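Local coordinates for protein tRNA (guanosine(18)-2'-O)-methyltransferase (Aquifex aeolicus, PDB 1ZJR) that methylates the ribose 2'-hydroxyl of guanosine 18 in a subset of tRNAs, with S-adenosyl-L-methionine as methyl donor, at residues 15-24 with 181-192. Numbering follows the deposited sequence.
Sequences LREVLEKRQK and PSLSEEEIQKIL
Arg16 and Glu185 meet at about a right angle, guanidinium and carboxylate planes turned 52° apart. With CG trans to the backbone N (chi1 -170°) and the chain extended to NE, Arg16 spans the gap between the helices; NH2 gives Glu185 OE2 a nearly straight 2.6 Å bond on its syn lone pair. NH2 comes equally near OE1, set against both oxygens. Gln189 NE2 takes the anti lone pair of OE2. A glutamine in place of Glu185 would probably cost Arg16 its close charged partner, leaving it the more distant Glu20 carboxylate. Beside this salt bridge Leu19 CD1 packs 3.8 Å from Ile191 CG2, and Leu15 CD1 lies 3.6 Å from Leu192 CD2, branched aliphatic chains suiting the contact's buried side. Helix 7-19 and helix 185-200, first and last of the modelled chain, their local axes 139° apart, pair beside the parallel-sheet SPOUT core. Where the chain leaves helix 7-19, Ser182 OG donates to Arg22 O (2.7 Å) and accepts from Lys24 N (3.1 Å), a small hydroxyl serving two backbone groups. Ser184 and Glu187 form the capping box of helix 185-200. Extended Lys24 runs past Ser182 to a water 2.9 Å from NZ that also bonds Glu187 OE1.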
loop_
_atom_site.group_PDB
_atom_site.type_symbol
_atom_site.label_atom_id
_atom_site.label_comp_id
_atom_site.label_asym_id
_atom_site.label_seq_id
_atom_site.Cartn_x
_atom_site.Cartn_y
_atom_site.Cartn_z
ATOM N N LEU A 15 13.927 -11.667 6.872
ATOM C CA LEU A 15 12.506 -11.658 6.552
ATOM C C LEU A 15 11.722 -11.586 7.861
ATOM O O LEU A 15 10.725 -10.880 7.968
ATOM C CB LEU A 15 12.126 -12.937 5.795
ATOM C CG LEU A 15 10.910 -12.931 4.858
ATOM C CD1 LEU A 15 10.473 -14.371 4.613
ATOM C CD2 LEU A 15 9.762 -12.131 5.448
ATOM N N ARG A 16 12.190 -12.326 8.860
ATOM C CA ARG A 16 11.534 -12.345 10.157
ATOM C C ARG A 16 11.539 -10.954 10.790
ATOM O O ARG A 16 10.522 -10.490 11.300
ATOM C CB ARG A 16 12.233 -13.344 11.080
ATOM C CG ARG A 16 11.469 -13.593 12.353
ATOM C CD ARG A 16 12.114 -14.667 13.208
ATOM N NE ARG A 16 11.277 -14.941 14.367
ATOM C CZ ARG A 16 10.195 -15.709 14.348
ATOM N NH1 ARG A 16 9.812 -16.303 13.229
ATOM N NH2 ARG A 16 9.482 -15.865 15.451
ATOM N N GLU A 17 12.690 -10.292 10.757
ATOM C CA GLU A 17 12.811 -8.947 11.314
ATOM C C GLU A 17 11.848 -8.009 10.591
ATOM O O GLU A 17 11.206 -7.154 11.204
ATOM C CB GLU A 17 14.245 -8.445 11.149
ATOM C CG GLU A 17 15.267 -9.277 11.903
ATOM C CD GLU A 17 16.692 -8.956 11.496
ATOM O OE1 GLU A 17 17.623 -9.440 12.175
ATOM O OE2 GLU A 17 16.880 -8.229 10.495
ATOM N N VAL A 18 11.753 -8.174 9.279
ATOM C CA VAL A 18 10.858 -7.352 8.479
ATOM C C VAL A 18 9.411 -7.638 8.865
ATOM O O VAL A 18 8.623 -6.716 9.056
ATOM C CB VAL A 18 11.066 -7.619 6.965
ATOM C CG1 VAL A 18 9.960 -6.964 6.153
ATOM C CG2 VAL A 18 12.428 -7.078 6.530
ATOM N N LEU A 19 9.058 -8.915 8.984
ATOM C CA LEU A 19 7.691 -9.266 9.349
ATOM C C LEU A 19 7.322 -8.741 10.738
ATOM O O LEU A 19 6.165 -8.411 10.997
ATOM C CB LEU A 19 7.497 -10.788 9.279
ATOM C CG LEU A 19 7.497 -11.376 7.862
ATOM C CD1 LEU A 19 7.380 -12.899 7.924
ATOM C CD2 LEU A 19 6.337 -10.784 7.072
ATOM N N GLU A 20 8.305 -8.637 11.627
ATOM C CA GLU A 20 8.038 -8.138 12.972
ATOM C C GLU A 20 7.723 -6.643 13.007
ATOM O O GLU A 20 7.251 -6.125 14.018
ATOM C CB GLU A 20 9.218 -8.467 13.893
ATOM C CG GLU A 20 9.272 -9.948 14.252
ATOM C CD GLU A 20 10.523 -10.344 15.007
ATOM O OE1 GLU A 20 10.610 -11.522 15.419
ATOM O OE2 GLU A 20 11.416 -9.487 15.186
ATOM N N LYS A 21 7.962 -5.953 11.897
ATOM C CA LYS A 21 7.682 -4.521 11.815
ATOM C C LYS A 21 6.523 -4.229 10.861
ATOM O O LYS A 21 6.062 -3.096 10.767
ATOM C CB LYS A 21 8.924 -3.763 11.346
ATOM C CG LYS A 21 10.115 -3.853 12.296
ATOM C CD LYS A 21 11.359 -3.259 11.653
ATOM C CE LYS A 21 12.585 -3.396 12.548
ATOM N NZ LYS A 21 13.826 -2.957 11.839
ATOM N N ARG A 22 6.059 -5.251 10.148
ATOM C CA ARG A 22 4.957 -5.073 9.210
ATOM C C ARG A 22 3.680 -4.568 9.887
ATOM O O ARG A 22 3.325 -5.000 10.984
ATOM C CB ARG A 22 4.669 -6.392 8.475
ATOM C CG ARG A 22 5.641 -6.715 7.333
ATOM C CD ARG A 22 5.436 -5.750 6.167
ATOM N NE ARG A 22 6.141 -6.147 4.947
ATOM C CZ ARG A 22 7.170 -5.486 4.423
ATOM N NH1 ARG A 22 7.637 -4.392 5.016
ATOM N NH2 ARG A 22 7.702 -5.887 3.274
ATOM N N GLN A 23 2.999 -3.644 9.216
ATOM C CA GLN A 23 1.749 -3.065 9.700
ATOM C C GLN A 23 0.615 -3.794 8.978
ATOM O O GLN A 23 0.177 -3.368 7.909
ATOM C CB GLN A 23 1.700 -1.573 9.360
ATOM C CG GLN A 23 2.878 -0.778 9.889
ATOM C CD GLN A 23 2.954 -0.806 11.400
ATOM O OE1 GLN A 23 3.882 -1.377 11.984
ATOM N NE2 GLN A 23 1.969 -0.200 12.043
ATOM N N LYS A 24 0.132 -4.884 9.565
ATOM C CA LYS A 24 -0.918 -5.680 8.934
ATOM C C LYS A 24 -2.183 -4.869 8.736
ATOM O O LYS A 24 -3.069 -5.244 7.970
ATOM C CB LYS A 24 -1.243 -6.905 9.795
ATOM C CG LYS A 24 -2.131 -6.603 10.985
ATOM C CD LYS A 24 -2.616 -7.891 11.641
ATOM C CE LYS A 24 -3.687 -7.604 12.680
ATOM N NZ LYS A 24 -4.185 -8.854 13.325
ATOM N N PRO A 181 5.419 -6.205 17.101
ATOM C CA PRO A 181 4.795 -6.870 15.949
ATOM C C PRO A 181 3.271 -6.834 15.960
ATOM O O PRO A 181 2.651 -7.160 16.971
ATOM C CB PRO A 181 5.316 -8.305 16.051
ATOM C CG PRO A 181 6.617 -8.154 16.787
ATOM C CD PRO A 181 6.272 -7.145 17.845
ATOM N N SER A 182 2.664 -6.437 14.842
ATOM C CA SER A 182 1.206 -6.419 14.751
ATOM C C SER A 182 0.761 -7.818 14.312
ATOM O O SER A 182 -0.391 -8.206 14.496
ATOM C CB SER A 182 0.723 -5.369 13.741
ATOM O OG SER A 182 1.145 -5.669 12.422
ATOM N N LEU A 183 1.683 -8.563 13.714
ATOM C CA LEU A 183 1.411 -9.935 13.289
ATOM C C LEU A 183 1.744 -10.849 14.464
ATOM O O LEU A 183 2.710 -10.604 15.178
ATOM C CB LEU A 183 2.308 -10.328 12.113
ATOM C CG LEU A 183 2.072 -9.673 10.751
ATOM C CD1 LEU A 183 3.215 -10.055 9.814
ATOM C CD2 LEU A 183 0.725 -10.113 10.187
ATOM N N SER A 184 0.958 -11.903 14.652
ATOM C CA SER A 184 1.210 -12.852 15.732
ATOM C C SER A 184 2.295 -13.815 15.270
ATOM O O SER A 184 2.588 -13.896 14.076
ATOM C CB SER A 184 -0.062 -13.635 16.060
ATOM O OG SER A 184 -0.479 -14.404 14.942
ATOM N N GLU A 185 2.899 -14.539 16.209
ATOM C CA GLU A 185 3.939 -15.497 15.861
ATOM C C GLU A 185 3.403 -16.562 14.897
ATOM O O GLU A 185 4.138 -17.037 14.029
ATOM C CB GLU A 185 4.482 -16.177 17.122
ATOM C CG GLU A 185 5.532 -17.254 16.869
ATOM C CD GLU A 185 6.783 -16.728 16.189
ATOM O OE1 GLU A 185 7.043 -15.508 16.257
ATOM O OE2 GLU A 185 7.519 -17.540 15.596
ATOM N N GLU A 186 2.136 -16.946 15.056
ATOM C CA GLU A 186 1.545 -17.957 14.171
ATOM C C GLU A 186 1.549 -17.437 12.734
ATOM O O GLU A 186 1.913 -18.151 11.792
ATOM C CB GLU A 186 0.096 -18.274 14.570
ATOM C CG GLU A 186 -0.094 -19.009 15.903
ATOM C CD GLU A 186 -0.346 -18.069 17.066
ATOM O OE1 GLU A 186 -1.170 -18.417 17.939
ATOM O OE2 GLU A 186 0.283 -16.989 17.116
ATOM N N GLU A 187 1.131 -16.187 12.583
ATOM C CA GLU A 187 1.062 -15.537 11.279
ATOM C C GLU A 187 2.451 -15.329 10.678
ATOM O O GLU A 187 2.656 -15.502 9.470
ATOM C CB GLU A 187 0.310 -14.212 11.429
ATOM C CG GLU A 187 -1.177 -14.423 11.724
ATOM C CD GLU A 187 -1.832 -13.258 12.449
ATOM O OE1 GLU A 187 -1.236 -12.165 12.503
ATOM O OE2 GLU A 187 -2.959 -13.436 12.961
ATOM N N ILE A 188 3.408 -14.963 11.523
ATOM C CA ILE A 188 4.777 -14.762 11.076
ATOM C C ILE A 188 5.349 -16.090 10.582
ATOM O O ILE A 188 5.942 -16.162 9.508
ATOM C CB ILE A 188 5.660 -14.214 12.221
ATOM C CG1 ILE A 188 5.248 -12.774 12.547
ATOM C CG2 ILE A 188 7.132 -14.289 11.835
ATOM C CD1 ILE A 188 6.043 -12.146 13.696
ATOM N N GLN A 189 5.174 -17.149 11.363
ATOM C CA GLN A 189 5.693 -18.444 10.943
ATOM C C GLN A 189 5.025 -18.928 9.666
ATOM O O GLN A 189 5.678 -19.527 8.816
ATOM C CB GLN A 189 5.523 -19.490 12.049
ATOM C CG GLN A 189 6.647 -19.467 13.068
ATOM C CD GLN A 189 6.559 -20.608 14.061
ATOM O OE1 GLN A 189 6.490 -21.774 13.673
ATOM N NE2 GLN A 189 6.571 -20.278 15.348
ATOM N N LYS A 190 3.731 -18.659 9.522
ATOM C CA LYS A 190 3.014 -19.088 8.326
ATOM C C LYS A 190 3.597 -18.402 7.092
ATOM O O LYS A 190 3.829 -19.038 6.062
ATOM C CB LYS A 190 1.524 -18.759 8.439
ATOM C CG LYS A 190 0.700 -19.255 7.250
ATOM C CD LYS A 190 -0.734 -18.741 7.279
ATOM C CE LYS A 190 -0.800 -17.239 7.031
ATOM N NZ LYS A 190 -0.240 -16.852 5.702
ATOM N N ILE A 191 3.835 -17.101 7.199
ATOM C CA ILE A 191 4.388 -16.356 6.084
ATOM C C ILE A 191 5.819 -16.788 5.780
ATOM O O ILE A 191 6.179 -16.955 4.617
ATOM C CB ILE A 191 4.337 -14.839 6.352
ATOM C CG1 ILE A 191 2.875 -14.411 6.527
ATOM C CG2 ILE A 191 5.007 -14.080 5.202
ATOM C CD1 ILE A 191 2.690 -12.954 6.925
ATOM N N LEU A 192 6.632 -16.977 6.815
ATOM C CA LEU A 192 8.013 -17.414 6.612
ATOM C C LEU A 192 8.035 -18.713 5.812
ATOM O O LEU A 192 8.772 -18.847 4.827
ATOM C CB LEU A 192 8.715 -17.641 7.956
ATOM C CG LEU A 192 9.223 -16.421 8.728
ATOM C CD1 LEU A 192 9.791 -16.856 10.076
ATOM C CD2 LEU A 192 10.290 -15.714 7.907
HETATM O O HOH W 1 4.200 -7.121 12.517
HETATM O O HOH W 2 3.914 -3.988 13.715
HETATM O O HOH W 3 -2.014 -10.322 14.505
HETATM O O HOH W 4 -4.867 -11.280 12.288
#